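Local coordinates for protein CutA1 (Shewanella, PDB 3AHP) that probably contributes to divalent metal ion tolerance as a trimeric member of the CutA1 family, at residues B[7-12]-B[61-66]; B[12-17]-B[77-82]; B[24-29]-B[73-78]; B[33-38]-B[57-62]. All coordinates share one frame; numbering follows the deposited sequence.

In the fold
The four contacts differ in chemistry according to their place in a ferredoxin-like subunit of a trimer. Interactions 1 and 4 lie in the buried sheet: both use strand 50-64, which pairs on one edge with strand 6-13 and on the other with strand 34-38, and both combine backbone ladders with side chains on two faces. Interactions 2 and 3 are partly buried and lack ladders. Interaction 3 packs helices 16-28 and 68-78 through apolar side chains, whereas interaction 2 brings the loops at the end of strand 6-13 and after helix 68-78 together through prolines and rings. Leu26 of interaction 3 reaches Ile61, shared by interactions 1 and 4, so helix layer and sheet meet directly.

Interaction 1: B[7-12]-B[61-66]; sequences LLIFTT and IKCMTT
Ile9 and Ile61 form the apolar centre of this strand pair, crossing obliquely so that CG2 of Ile9 meets CD1 of Ile61 at 3.8 Å. The same CD1 of Ile61 also touches Thr11 CG2 (4.1 Å), while the other branch of Ile9 reaches through CD1 to the sulfur of Cys63. Next along the same face, Leu7 sets its CB against Cys63 SG at 4.1 Å. Its CG lies beside the backbone N (chi1 -53°), and there it comes within 3.3 Å of Thr65 OG1, the Leu7 and Thr65 side chains crossing at about a right angle. Helix 68-78 closes over this face, with Tyr68 on Leu7 and Ile9 and Ile71 on Cys63. The two strands are the central antiparallel neighbours of a ferredoxin-like sheet, with Leu7-Cys63 and Ile9-Ile61 as hydrogen-bonded pairs; Ile61 N gives a 2.8 Å bond to Ile9 O. An alanine in place of Leu7 would probably open a gap beside Thr65 and Tyr68, although its CB would still meet Cys63. On the reverse face Leu8 and Lys62 run alongside each other in the same sense, and Leu8 CD1 rests on the aliphatic part of the lysine at CG (3.6 Å). Beyond that methylene chain, the lysine NZ forms a salt bridge with Glu85 of the second subunit, and beside Leu7, Thr65 OG1 is hydrogen-bonded to Pro4 O.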
loop_
_atom_site.group_PDB
_atom_site.type_symbol
_atom_site.label_atom_id
_atom_site.label_comp_id
_atom_site.label_asym_id
_atom_site.label_seq_id
_atom_site.Cartn_x
_atom_site.Cartn_y
_atom_site.Cartn_z
ATOM N N LEU B 7 -10.487 4.957 -6.136
ATOM C CA LEU B 7 -9.972 3.919 -5.258
ATOM C C LEU B 7 -8.533 3.556 -5.547
ATOM O O LEU B 7 -8.072 3.639 -6.672
ATOM C CB LEU B 7 -10.823 2.660 -5.337
ATOM C CG LEU B 7 -12.326 2.796 -5.128
ATOM C CD1 LEU B 7 -13.037 1.610 -5.758
ATOM C CD2 LEU B 7 -12.669 2.952 -3.645
ATOM N N LEU B 8 -7.845 3.103 -4.506
ATOM C CA LEU B 8 -6.671 2.259 -4.647
ATOM C C LEU B 8 -7.016 0.812 -4.310
ATOM O O LEU B 8 -7.461 0.511 -3.215
ATOM C CB LEU B 8 -5.569 2.774 -3.724
ATOM C CG LEU B 8 -4.173 2.166 -3.820
ATOM C CD1 LEU B 8 -3.656 2.294 -5.219
ATOM C CD2 LEU B 8 -3.233 2.815 -2.796
ATOM N N ILE B 9 -6.829 -0.074 -5.282
ATOM C CA ILE B 9 -7.123 -1.499 -5.122
ATOM C C ILE B 9 -5.843 -2.304 -4.986
ATOM O O ILE B 9 -4.891 -2.106 -5.749
ATOM C CB ILE B 9 -7.910 -2.044 -6.321
ATOM C CG1 ILE B 9 -9.294 -1.402 -6.363
ATOM C CG2 ILE B 9 -8.014 -3.579 -6.246
ATOM C CD1 ILE B 9 -10.156 -1.875 -7.526
ATOM N N PHE B 10 -5.814 -3.194 -3.998
ATOM C CA PHE B 10 -4.688 -4.115 -3.842
ATOM C C PHE B 10 -5.146 -5.498 -4.216
ATOM O O PHE B 10 -6.224 -5.934 -3.814
ATOM C CB PHE B 10 -4.165 -4.142 -2.399
ATOM C CG PHE B 10 -3.584 -2.853 -1.941
ATOM C CD1 PHE B 10 -4.397 -1.865 -1.396
ATOM C CD2 PHE B 10 -2.227 -2.615 -2.055
ATOM C CE1 PHE B 10 -3.850 -0.636 -0.986
ATOM C CE2 PHE B 10 -1.678 -1.414 -1.638
ATOM C CZ PHE B 10 -2.494 -0.415 -1.115
ATOM N N THR B 11 -4.289 -6.218 -4.918
ATOM C CA THR B 11 -4.580 -7.597 -5.266
ATOM C C THR B 11 -3.284 -8.314 -5.594
ATOM O O THR B 11 -2.222 -7.757 -5.470
ATOM C CB THR B 11 -5.586 -7.696 -6.439
ATOM O OG1 THR B 11 -5.963 -9.060 -6.622
ATOM C CG2 THR B 11 -4.987 -7.178 -7.718
ATOM N N THR B 12 -3.378 -9.546 -6.043
ATOM C CA THR B 12 -2.245 -10.446 -5.990
ATOM C C THR B 12 -2.457 -11.471 -7.083
ATOM O O THR B 12 -3.584 -11.822 -7.357
ATOM C CB THR B 12 -2.212 -11.141 -4.614
ATOM O OG1 THR B 12 -0.981 -10.848 -3.941
ATOM C CG2 THR B 12 -2.419 -12.627 -4.757
ATOM N N ILE B 61 -4.034 -1.161 -8.288
ATOM C CA ILE B 61 -4.884 -0.604 -9.350
ATOM C C ILE B 61 -5.406 0.778 -8.967
ATOM O O ILE B 61 -5.988 0.956 -7.898
ATOM C CB ILE B 61 -6.111 -1.501 -9.667
ATOM C CG1 ILE B 61 -5.672 -2.899 -10.130
ATOM C CG2 ILE B 61 -6.983 -0.836 -10.711
ATOM C CD1 ILE B 61 -6.670 -4.011 -9.793
ATOM N N LYS B 62 -5.217 1.757 -9.839
ATOM C CA LYS B 62 -5.773 3.060 -9.560
ATOM C C LYS B 62 -6.890 3.372 -10.524
ATOM O O LYS B 62 -6.728 3.242 -11.742
ATOM C CB LYS B 62 -4.692 4.139 -9.560
ATOM C CG LYS B 62 -3.656 3.940 -8.459
ATOM C CD LYS B 62 -2.259 4.213 -8.967
ATOM C CE LYS B 62 -1.516 2.940 -9.322
ATOM N NZ LYS B 62 -0.441 2.670 -8.311
ATOM N N CYS B 63 -8.043 3.736 -9.969
ATOM C CA CYS B 63 -9.269 3.772 -10.735
ATOM C C CYS B 63 -10.336 4.672 -10.136
ATOM O O CYS B 63 -10.252 5.080 -8.982
ATOM C CB CYS B 63 -9.823 2.359 -10.865
ATOM S SG CYS B 63 -10.573 1.735 -9.369
ATOM N N MET B 64 -11.371 4.926 -10.931
ATOM C CA MET B 64 -12.614 5.536 -10.457
ATOM C C MET B 64 -13.535 4.536 -9.761
ATOM O O MET B 64 -13.791 3.446 -10.254
ATOM C CB MET B 64 -13.351 6.152 -11.637
ATOM C CG MET B 64 -12.508 7.128 -12.431
ATOM S SD MET B 64 -12.206 8.675 -11.556
ATOM C CE MET B 64 -13.879 9.164 -11.118
ATOM N N THR B 65 -14.051 4.927 -8.614
ATOM C CA THR B 65 -14.934 4.060 -7.865
ATOM C C THR B 65 -16.038 3.587 -8.783
ATOM O O THR B 65 -16.646 2.541 -8.600
ATOM C CB THR B 65 -15.527 4.851 -6.720
ATOM O OG1 THR B 65 -14.465 5.227 -5.841
ATOM C CG2 THR B 65 -16.599 4.055 -5.981
ATOM N N THR B 66 -16.312 4.400 -9.776
ATOM C CA THR B 66 -17.445 4.164 -10.642
ATOM C C THR B 66 -17.220 2.928 -11.540
ATOM O O THR B 66 -18.115 2.121 -11.735
ATOM C CB THR B 66 -17.770 5.463 -11.424
ATOM O OG1 THR B 66 -19.175 5.609 -11.521
ATOM C CG2 THR B 66 -17.124 5.520 -12.805
#

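Interaction 2: B[12-17]-B[77-82]; sequences TCPDAD and TMHPYE
Pro14 makes the apolar part of this contact, its ring fitting among His79, Pro80 and Tyr81. CG of Pro14 is the touching atom on two sides: it meets Pro80 CG at 3.9 Å and Tyr81 CZ at 3.7 Å. The tyrosine and Pro14 side chains pass each other in opposite senses, which also brings the Tyr81 OH to within 3.7 Å of Pro14 CB. The second aromatic ring is that of His79, whose CG stands anti to the backbone N (chi1 -162°), a turn that carries the imidazole toward the end of strand 6-13. Pro14 CD lies obliquely to this imidazole, and Cys13 SG, also oblique, is 5.0 Å from the ring centroid. The Thr12 carbonyl oxygen lies near the ring edge, but the model is doubtful there. An alanine in place of His79 would probably take the ring from beside Pro14 CD and Cys13, opening a gap between the two loops. Within 12-17, polar order belongs to a helix start: Asp15 is the N-cap of helix 16-28, its OD1 accepting a weak 2.8 Å bond from Asp17 N and a hydrogen bond from Ile18 N. In the ferredoxin-like fold the contact thus joins the turn between strand 6-13 and helix 16-28 to the loop leaving helix 68-78, and its chemistry implies an attachment made chiefly by the shapes of rings.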
loop_
_atom_site.group_PDB
_atom_site.type_symbol
_atom_site.label_atom_id
_atom_site.label_comp_id
_atom_site.label_asym_id
_atom_site.label_seq_id
_atom_site.Cartn_x
_atom_site.Cartn_y
_atom_site.Cartn_z
ATOM N N THR B 12 -3.378 -9.546 -6.043
ATOM C CA THR B 12 -2.245 -10.446 -5.990
ATOM C C THR B 12 -2.457 -11.471 -7.083
ATOM O O THR B 12 -3.584 -11.822 -7.357
ATOM C CB THR B 12 -2.212 -11.141 -4.614
ATOM O OG1 THR B 12 -0.981 -10.848 -3.941
ATOM C CG2 THR B 12 -2.419 -12.627 -4.757
ATOM N N CYS B 13 -1.402 -11.854 -7.789
ATOM C CA CYS B 13 -1.489 -12.932 -8.764
ATOM C C CYS B 13 -0.443 -13.986 -8.480
ATOM O O CYS B 13 0.600 -13.664 -7.933
ATOM C CB CYS B 13 -1.296 -12.386 -10.174
ATOM S SG CYS B 13 -2.713 -11.488 -10.820
ATOM N N PRO B 14 -0.695 -15.247 -8.891
ATOM C CA PRO B 14 0.220 -16.354 -8.580
ATOM C C PRO B 14 1.563 -16.246 -9.276
ATOM O O PRO B 14 2.533 -16.815 -8.801
ATOM C CB PRO B 14 -0.531 -17.581 -9.082
ATOM C CG PRO B 14 -1.953 -17.194 -8.995
ATOM C CD PRO B 14 -1.966 -15.754 -9.431
ATOM N N ASP B 15 1.631 -15.493 -10.365
ATOM C CA ASP B 15 2.917 -15.121 -10.935
ATOM C C ASP B 15 2.780 -13.882 -11.810
ATOM O O ASP B 15 1.668 -13.389 -12.014
ATOM C CB ASP B 15 3.477 -16.268 -11.764
ATOM C CG ASP B 15 2.619 -16.572 -12.960
ATOM O OD1 ASP B 15 2.563 -15.725 -13.883
ATOM O OD2 ASP B 15 1.971 -17.638 -12.958
ATOM N N ALA B 16 3.902 -13.437 -12.377
ATOM C CA ALA B 16 3.981 -12.143 -13.046
ATOM C C ALA B 16 3.312 -12.142 -14.413
ATOM O O ALA B 16 2.816 -11.105 -14.848
ATOM C CB ALA B 16 5.434 -11.669 -13.167
ATOM N N ASP B 17 3.345 -13.279 -15.109
ATOM C CA ASP B 17 2.693 -13.389 -16.410
ATOM C C ASP B 17 1.187 -13.153 -16.309
ATOM O O ASP B 17 0.579 -12.465 -17.137
ATOM C CB ASP B 17 2.969 -14.754 -17.037
ATOM C CG ASP B 17 4.423 -14.938 -17.392
ATOM O OD1 ASP B 17 5.042 -13.972 -17.889
ATOM O OD2 ASP B 17 4.968 -16.022 -17.111
ATOM N N THR B 77 -12.638 -12.897 -12.493
ATOM C CA THR B 77 -12.780 -13.942 -13.502
ATOM C C THR B 77 -11.520 -14.367 -14.269
ATOM O O THR B 77 -11.377 -15.530 -14.644
ATOM C CB THR B 77 -14.040 -13.792 -14.432
ATOM O OG1 THR B 77 -13.645 -13.895 -15.799
ATOM C CG2 THR B 77 -14.785 -12.509 -14.207
ATOM N N MET B 78 -10.580 -13.447 -14.447
ATOM C CA MET B 78 -9.291 -13.788 -15.053
ATOM C C MET B 78 -8.352 -14.496 -14.097
ATOM O O MET B 78 -7.454 -15.196 -14.524
ATOM C CB MET B 78 -8.607 -12.543 -15.614
ATOM C CG MET B 78 -9.397 -11.883 -16.715
ATOM S SD MET B 78 -8.495 -10.623 -17.628
ATOM C CE MET B 78 -7.079 -11.542 -18.272
ATOM N N HIS B 79 -8.508 -14.244 -12.808
ATOM C CA HIS B 79 -7.682 -14.868 -11.794
ATOM C C HIS B 79 -7.963 -16.367 -11.708
ATOM O O HIS B 79 -9.115 -16.794 -11.825
ATOM C CB HIS B 79 -7.960 -14.207 -10.445
ATOM C CG HIS B 79 -6.899 -14.448 -9.419
ATOM N ND1 HIS B 79 -5.970 -13.491 -9.069
ATOM C CD2 HIS B 79 -6.634 -15.531 -8.649
ATOM C CE1 HIS B 79 -5.189 -13.967 -8.118
ATOM N NE2 HIS B 79 -5.572 -15.200 -7.845
ATOM N N PRO B 80 -6.917 -17.167 -11.439
ATOM C CA PRO B 80 -7.129 -18.614 -11.447
ATOM C C PRO B 80 -7.799 -19.146 -10.190
ATOM O O PRO B 80 -8.417 -20.208 -10.256
ATOM C CB PRO B 80 -5.722 -19.212 -11.599
ATOM C CG PRO B 80 -4.763 -18.101 -11.491
ATOM C CD PRO B 80 -5.504 -16.791 -11.627
ATOM N N TYR B 81 -7.679 -18.434 -9.063
ATOM C CA TYR B 81 -8.325 -18.854 -7.818
ATOM C C TYR B 81 -9.775 -18.355 -7.717
ATOM O O TYR B 81 -10.084 -17.250 -8.140
ATOM C CB TYR B 81 -7.588 -18.350 -6.590
ATOM C CG TYR B 81 -6.114 -18.619 -6.510
ATOM C CD1 TYR B 81 -5.300 -17.766 -5.772
ATOM C CD2 TYR B 81 -5.545 -19.760 -7.067
ATOM C CE1 TYR B 81 -3.960 -17.979 -5.654
ATOM C CE2 TYR B 81 -4.179 -20.008 -6.936
ATOM C CZ TYR B 81 -3.394 -19.105 -6.217
ATOM O OH TYR B 81 -2.026 -19.271 -6.087
ATOM N N GLU B 82 -10.633 -19.152 -7.085
ATOM C CA GLU B 82 -12.032 -18.809 -6.907
ATOM C C GLU B 82 -12.173 -17.525 -6.114
ATOM O O GLU B 82 -13.097 -16.762 -6.339
ATOM C CB GLU B 82 -12.757 -19.924 -6.161
ATOM C CG GLU B 82 -13.521 -20.877 -7.033
ATOM C CD GLU B 82 -14.169 -22.008 -6.228
ATOM O OE1 GLU B 82 -14.137 -23.164 -6.704
ATOM O OE2 GLU B 82 -14.720 -21.736 -5.137
#

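Interaction 3: B[24-29]-B[73-78]; sequences TALVEA and QLVITM
Ala25 and Leu26, which meet Leu74 across the contact, belong to a helical turn whose shortest internal hydrogen bond runs from Glu28 N to Thr24 O (2.7 Å). A second bond of that turn links Ala29 N to Ala25 O at 2.8 Å, and on the partner helix Met78 N bonds to Leu74 O. With these backbone groups bonded within their own helices, hydrocarbon and sulfur make the contact, and no hydrogen bond crosses it. Leu74 directs its CB at the other helix, and CG, anti to the backbone N (chi1 -171°), continues toward helix 16-28. Its CD2 touches Leu26 CD1 at 3.7 Å and Ala25 CB at 4.1 Å. Leu26 and Leu74 point in opposite senses as they pass. The second methyl of Leu26, CD2, turns to Val75 and meets its CG2 at 3.5 Å, the two side chains crossing at about a right angle. One turn after Leu74, Met78 holds SD in an extended arm (chi2 -168°) and lays the sulfur on Ala25 CB at 3.8 Å, while Arg21 and Ile22 of helix 16-28 also touch the Met78 side chain. The segments run nearly antiparallel, at 157° with axes 10.6 Å apart, as the two helices of a ferredoxin-like fold do on one face of its sheet; Phe86 of strand 86-94 touches Val75 from the sheet. Ala25 offers only its CB, on which both Leu74 CD2 and Met78 SD rest, and the contact depends on the fit of methyl groups and one thioether, with no hydrogen bond between the two segments.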
loop_
_atom_site.group_PDB
_atom_site.type_symbol
_atom_site.label_atom_id
_atom_site.label_comp_id
_atom_site.label_asym_id
_atom_site.label_seq_id
_atom_site.Cartn_x
_atom_site.Cartn_y
_atom_site.Cartn_z
ATOM N N THR B 24 -2.772 -5.670 -18.447
ATOM C CA THR B 24 -3.012 -5.305 -19.839
ATOM C C THR B 24 -4.515 -5.204 -20.158
ATOM O O THR B 24 -4.986 -4.202 -20.695
ATOM C CB THR B 24 -2.276 -6.277 -20.818
ATOM O OG1 THR B 24 -0.871 -6.233 -20.570
ATOM C CG2 THR B 24 -2.507 -5.901 -22.253
ATOM N N ALA B 25 -5.276 -6.213 -19.773
ATOM C CA ALA B 25 -6.702 -6.181 -19.997
ATOM C C ALA B 25 -7.297 -4.925 -19.354
ATOM O O ALA B 25 -7.966 -4.117 -20.002
ATOM C CB ALA B 25 -7.358 -7.461 -19.450
ATOM N N LEU B 26 -7.031 -4.772 -18.067
ATOM C CA LEU B 26 -7.509 -3.638 -17.303
ATOM C C LEU B 26 -7.192 -2.336 -18.018
ATOM O O LEU B 26 -8.053 -1.471 -18.156
ATOM C CB LEU B 26 -6.843 -3.649 -15.929
ATOM C CG LEU B 26 -7.745 -3.925 -14.735
ATOM C CD1 LEU B 26 -9.088 -4.500 -15.148
ATOM C CD2 LEU B 26 -7.029 -4.806 -13.758
ATOM N N VAL B 27 -5.955 -2.200 -18.475
ATOM C CA VAL B 27 -5.557 -0.962 -19.114
ATOM C C VAL B 27 -6.122 -0.789 -20.517
ATOM O O VAL B 27 -6.735 0.228 -20.800
ATOM C CB VAL B 27 -4.039 -0.651 -18.972
ATOM C CG1 VAL B 27 -3.560 0.316 -20.040
ATOM C CG2 VAL B 27 -3.773 -0.051 -17.609
ATOM N N GLU B 28 -6.086 -1.830 -21.338
ATOM C CA GLU B 28 -6.771 -1.718 -22.621
ATOM C C GLU B 28 -8.290 -1.630 -22.668
ATOM O O GLU B 28 -8.835 -1.029 -23.576
ATOM C CB GLU B 28 -6.092 -2.421 -23.811
ATOM C CG GLU B 28 -5.957 -3.919 -23.784
ATOM C CD GLU B 28 -5.528 -4.476 -25.158
ATOM O OE1 GLU B 28 -5.506 -3.699 -26.140
ATOM O OE2 GLU B 28 -5.216 -5.684 -25.265
ATOM N N ALA B 29 -8.951 -2.024 -21.591
ATOM C CA ALA B 29 -10.394 -1.803 -21.456
ATOM C C ALA B 29 -10.661 -0.406 -20.944
ATOM O O ALA B 29 -11.811 -0.006 -20.776
ATOM C CB ALA B 29 -11.021 -2.843 -20.519
ATOM N N GLN B 73 -15.183 -7.613 -11.508
ATOM C CA GLN B 73 -15.659 -8.636 -12.416
ATOM C C GLN B 73 -14.547 -9.156 -13.325
ATOM O O GLN B 73 -14.246 -10.334 -13.322
ATOM C CB GLN B 73 -16.851 -8.123 -13.231
ATOM C CG GLN B 73 -17.719 -9.231 -13.833
ATOM C CD GLN B 73 -18.064 -10.313 -12.817
ATOM O OE1 GLN B 73 -17.465 -11.390 -12.817
ATOM N NE2 GLN B 73 -18.971 -10.001 -11.902
ATOM N N LEU B 74 -13.850 -8.258 -13.997
ATOM C CA LEU B 74 -12.740 -8.646 -14.846
ATOM C C LEU B 74 -11.610 -9.356 -14.078
ATOM O O LEU B 74 -11.140 -10.422 -14.496
ATOM C CB LEU B 74 -12.207 -7.439 -15.634
ATOM C CG LEU B 74 -11.179 -7.726 -16.735
ATOM C CD1 LEU B 74 -11.665 -8.853 -17.614
ATOM C CD2 LEU B 74 -10.919 -6.506 -17.597
ATOM N N VAL B 75 -11.148 -8.759 -12.984
ATOM C CA VAL B 75 -9.998 -9.313 -12.295
ATOM C C VAL B 75 -10.347 -10.680 -11.712
ATOM O O VAL B 75 -9.638 -11.667 -11.967
ATOM C CB VAL B 75 -9.418 -8.375 -11.203
ATOM C CG1 VAL B 75 -8.343 -9.099 -10.400
ATOM C CG2 VAL B 75 -8.833 -7.116 -11.837
ATOM N N ILE B 76 -11.481 -10.754 -11.017
ATOM C CA ILE B 76 -11.877 -11.987 -10.350
ATOM C C ILE B 76 -11.992 -13.137 -11.352
ATOM O O ILE B 76 -11.476 -14.221 -11.101
ATOM C CB ILE B 76 -13.203 -11.821 -9.547
ATOM C CG1 ILE B 76 -12.925 -11.345 -8.120
ATOM C CG2 ILE B 76 -13.973 -13.133 -9.495
ATOM C CD1 ILE B 76 -11.812 -10.328 -8.014
ATOM N N THR B 77 -12.638 -12.897 -12.493
ATOM C CA THR B 77 -12.780 -13.942 -13.502
ATOM C C THR B 77 -11.520 -14.367 -14.269
ATOM O O THR B 77 -11.377 -15.530 -14.644
ATOM C CB THR B 77 -14.040 -13.792 -14.432
ATOM O OG1 THR B 77 -13.645 -13.895 -15.799
ATOM C CG2 THR B 77 -14.785 -12.509 -14.207
ATOM N N MET B 78 -10.580 -13.447 -14.447
ATOM C CA MET B 78 -9.291 -13.788 -15.053
ATOM C C MET B 78 -8.352 -14.496 -14.097
ATOM O O MET B 78 -7.454 -15.196 -14.524
ATOM C CB MET B 78 -8.607 -12.543 -15.614
ATOM C CG MET B 78 -9.397 -11.883 -16.715
ATOM S SD MET B 78 -8.495 -10.623 -17.628
ATOM C CE MET B 78 -7.079 -11.542 -18.272
#

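Interaction 4: B[33-38]-B[57-62]; sequences ACVQIG and VPMQIK
Gln36 and Gln60 extend alongside each other from one face of this ladder, in the same sense and with their amide planes 37° apart: a polar pair in a largely buried strand contact. With CG of Gln36 anti to its backbone N (chi1 -174°) and both chains extended beyond CG, the aliphatic stems align before the amides meet, CB of Gln36 packing over CB of Gln60 at 4.1 Å. The Gln36 OE1 is 3.7 Å from Lys62 NZ, itself paired with Glu85 of the second subunit. The lysine chain is bent and also passes Cys34, its CE lying 4.1 Å from SG. Beneath these side chains the backbones pair antiparallel: Gln36 N bonds to Gln60 O, and Gln60 N returns to Gln36 O, each at 2.9 Å, while Gly38 N reaches Pro58 O at 3.1 Å. Val35, Ile37, Val57, Met59 and Ile61 occupy the opposite face, where Ile37 lies beside Met59, CG1 to CE at 3.9 Å, and its CG2 meets Val57 CG1 at 4.0 Å. Ala19 and Ala23 of helix 16-28 pack on this apolar face. In the ferredoxin-like sheet, strand 34-38 is the edge strand of the subunit, but its other side forms an antiparallel ladder with a strand of the second subunit. The chemistry thus divides by face: methyl and thioether groups pack against helix 16-28, whereas amides and a lysine gather on the reverse face of a sheet that continues across the subunit interface.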
loop_
_atom_site.group_PDB
_atom_site.type_symbol
_atom_site.label_atom_id
_atom_site.label_comp_id
_atom_site.label_asym_id
_atom_site.label_seq_id
_atom_site.Cartn_x
_atom_site.Cartn_y
_atom_site.Cartn_z
ATOM N N ALA B 33 -6.670 3.485 -15.150
ATOM C CA ALA B 33 -5.741 4.377 -15.832
ATOM C C ALA B 33 -4.361 3.783 -15.750
ATOM O O ALA B 33 -3.611 3.811 -16.732
ATOM C CB ALA B 33 -5.759 5.767 -15.213
ATOM N N CYS B 34 -4.054 3.203 -14.588
ATOM C CA CYS B 34 -2.724 2.678 -14.314
ATOM C C CYS B 34 -2.726 1.506 -13.345
ATOM O O CYS B 34 -3.462 1.498 -12.340
ATOM C CB CYS B 34 -1.805 3.759 -13.766
ATOM S SG CYS B 34 -0.217 3.097 -13.218
ATOM N N VAL B 35 -1.820 0.567 -13.622
ATOM C CA VAL B 35 -1.664 -0.625 -12.815
ATOM C C VAL B 35 -0.196 -0.917 -12.533
ATOM O O VAL B 35 0.640 -0.930 -13.436
ATOM C CB VAL B 35 -2.331 -1.867 -13.474
ATOM C CG1 VAL B 35 -1.999 -3.125 -12.690
ATOM C CG2 VAL B 35 -3.828 -1.686 -13.566
ATOM N N GLN B 36 0.092 -1.235 -11.280
ATOM C CA GLN B 36 1.463 -1.424 -10.822
ATOM C C GLN B 36 1.644 -2.872 -10.408
ATOM O O GLN B 36 0.864 -3.407 -9.630
ATOM C CB GLN B 36 1.731 -0.487 -9.640
ATOM C CG GLN B 36 3.160 -0.455 -9.113
ATOM C CD GLN B 36 3.286 0.386 -7.836
ATOM O OE1 GLN B 36 3.111 1.604 -7.861
ATOM N NE2 GLN B 36 3.522 -0.279 -6.706
ATOM N N ILE B 37 2.629 -3.522 -11.005
ATOM C CA ILE B 37 2.990 -4.870 -10.632
ATOM C C ILE B 37 4.327 -4.835 -9.933
ATOM O O ILE B 37 5.342 -4.511 -10.547
ATOM C CB ILE B 37 3.151 -5.767 -11.871
ATOM C CG1 ILE B 37 1.892 -5.738 -12.748
ATOM C CG2 ILE B 37 3.575 -7.182 -11.460
ATOM C CD1 ILE B 37 2.094 -6.399 -14.133
ATOM N N GLY B 38 4.337 -5.181 -8.652
ATOM C CA GLY B 38 5.583 -5.277 -7.900
ATOM C C GLY B 38 6.318 -6.586 -8.119
ATOM O O GLY B 38 5.777 -7.544 -8.678
ATOM N N VAL B 57 2.593 -12.322 -7.040
ATOM C CA VAL B 57 2.885 -11.045 -7.589
ATOM C C VAL B 57 1.853 -9.977 -7.253
ATOM O O VAL B 57 0.710 -10.087 -7.585
ATOM C CB VAL B 57 3.157 -11.198 -9.054
ATOM C CG1 VAL B 57 2.180 -10.534 -9.854
ATOM C CG2 VAL B 57 4.516 -10.739 -9.400
ATOM N N PRO B 58 2.289 -8.925 -6.592
ATOM C CA PRO B 58 1.400 -7.928 -6.036
ATOM C C PRO B 58 0.948 -6.888 -7.044
ATOM O O PRO B 58 1.684 -6.568 -7.899
ATOM C CB PRO B 58 2.262 -7.320 -4.964
ATOM C CG PRO B 58 3.537 -7.462 -5.421
ATOM C CD PRO B 58 3.655 -8.684 -6.154
ATOM N N MET B 59 -0.280 -6.415 -6.956
ATOM C CA MET B 59 -0.770 -5.396 -7.894
ATOM C C MET B 59 -1.445 -4.218 -7.181
ATOM O O MET B 59 -2.262 -4.426 -6.292
ATOM C CB MET B 59 -1.754 -6.006 -8.893
ATOM C CG MET B 59 -1.133 -6.925 -9.912
ATOM S SD MET B 59 -2.327 -7.453 -11.156
ATOM C CE MET B 59 -1.985 -6.297 -12.452
ATOM N N GLN B 60 -1.126 -2.996 -7.600
ATOM C CA GLN B 60 -1.937 -1.836 -7.248
ATOM C C GLN B 60 -2.725 -1.321 -8.451
ATOM O O GLN B 60 -2.151 -1.053 -9.494
ATOM C CB GLN B 60 -1.071 -0.700 -6.716
ATOM C CG GLN B 60 -0.316 -0.963 -5.418
ATOM C CD GLN B 60 0.506 0.263 -4.999
ATOM O OE1 GLN B 60 1.247 0.219 -4.012
ATOM N NE2 GLN B 60 0.384 1.365 -5.776
ATOM N N ILE B 61 -4.034 -1.161 -8.288
ATOM C CA ILE B 61 -4.884 -0.604 -9.350
ATOM C C ILE B 61 -5.406 0.778 -8.967
ATOM O O ILE B 61 -5.988 0.956 -7.898
ATOM C CB ILE B 61 -6.111 -1.501 -9.667
ATOM C CG1 ILE B 61 -5.672 -2.899 -10.130
ATOM C CG2 ILE B 61 -6.983 -0.836 -10.711
ATOM C CD1 ILE B 61 -6.670 -4.011 -9.793
ATOM N N LYS B 62 -5.217 1.757 -9.839
ATOM C CA LYS B 62 -5.773 3.060 -9.560
ATOM C C LYS B 62 -6.890 3.372 -10.524
ATOM O O LYS B 62 -6.728 3.242 -11.742
ATOM C CB LYS B 62 -4.692 4.139 -9.560
ATOM C CG LYS B 62 -3.656 3.940 -8.459
ATOM C CD LYS B 62 -2.259 4.213 -8.967
ATOM C CE LYS B 62 -1.516 2.940 -9.322
ATOM N NZ LYS B 62 -0.441 2.670 -8.311
#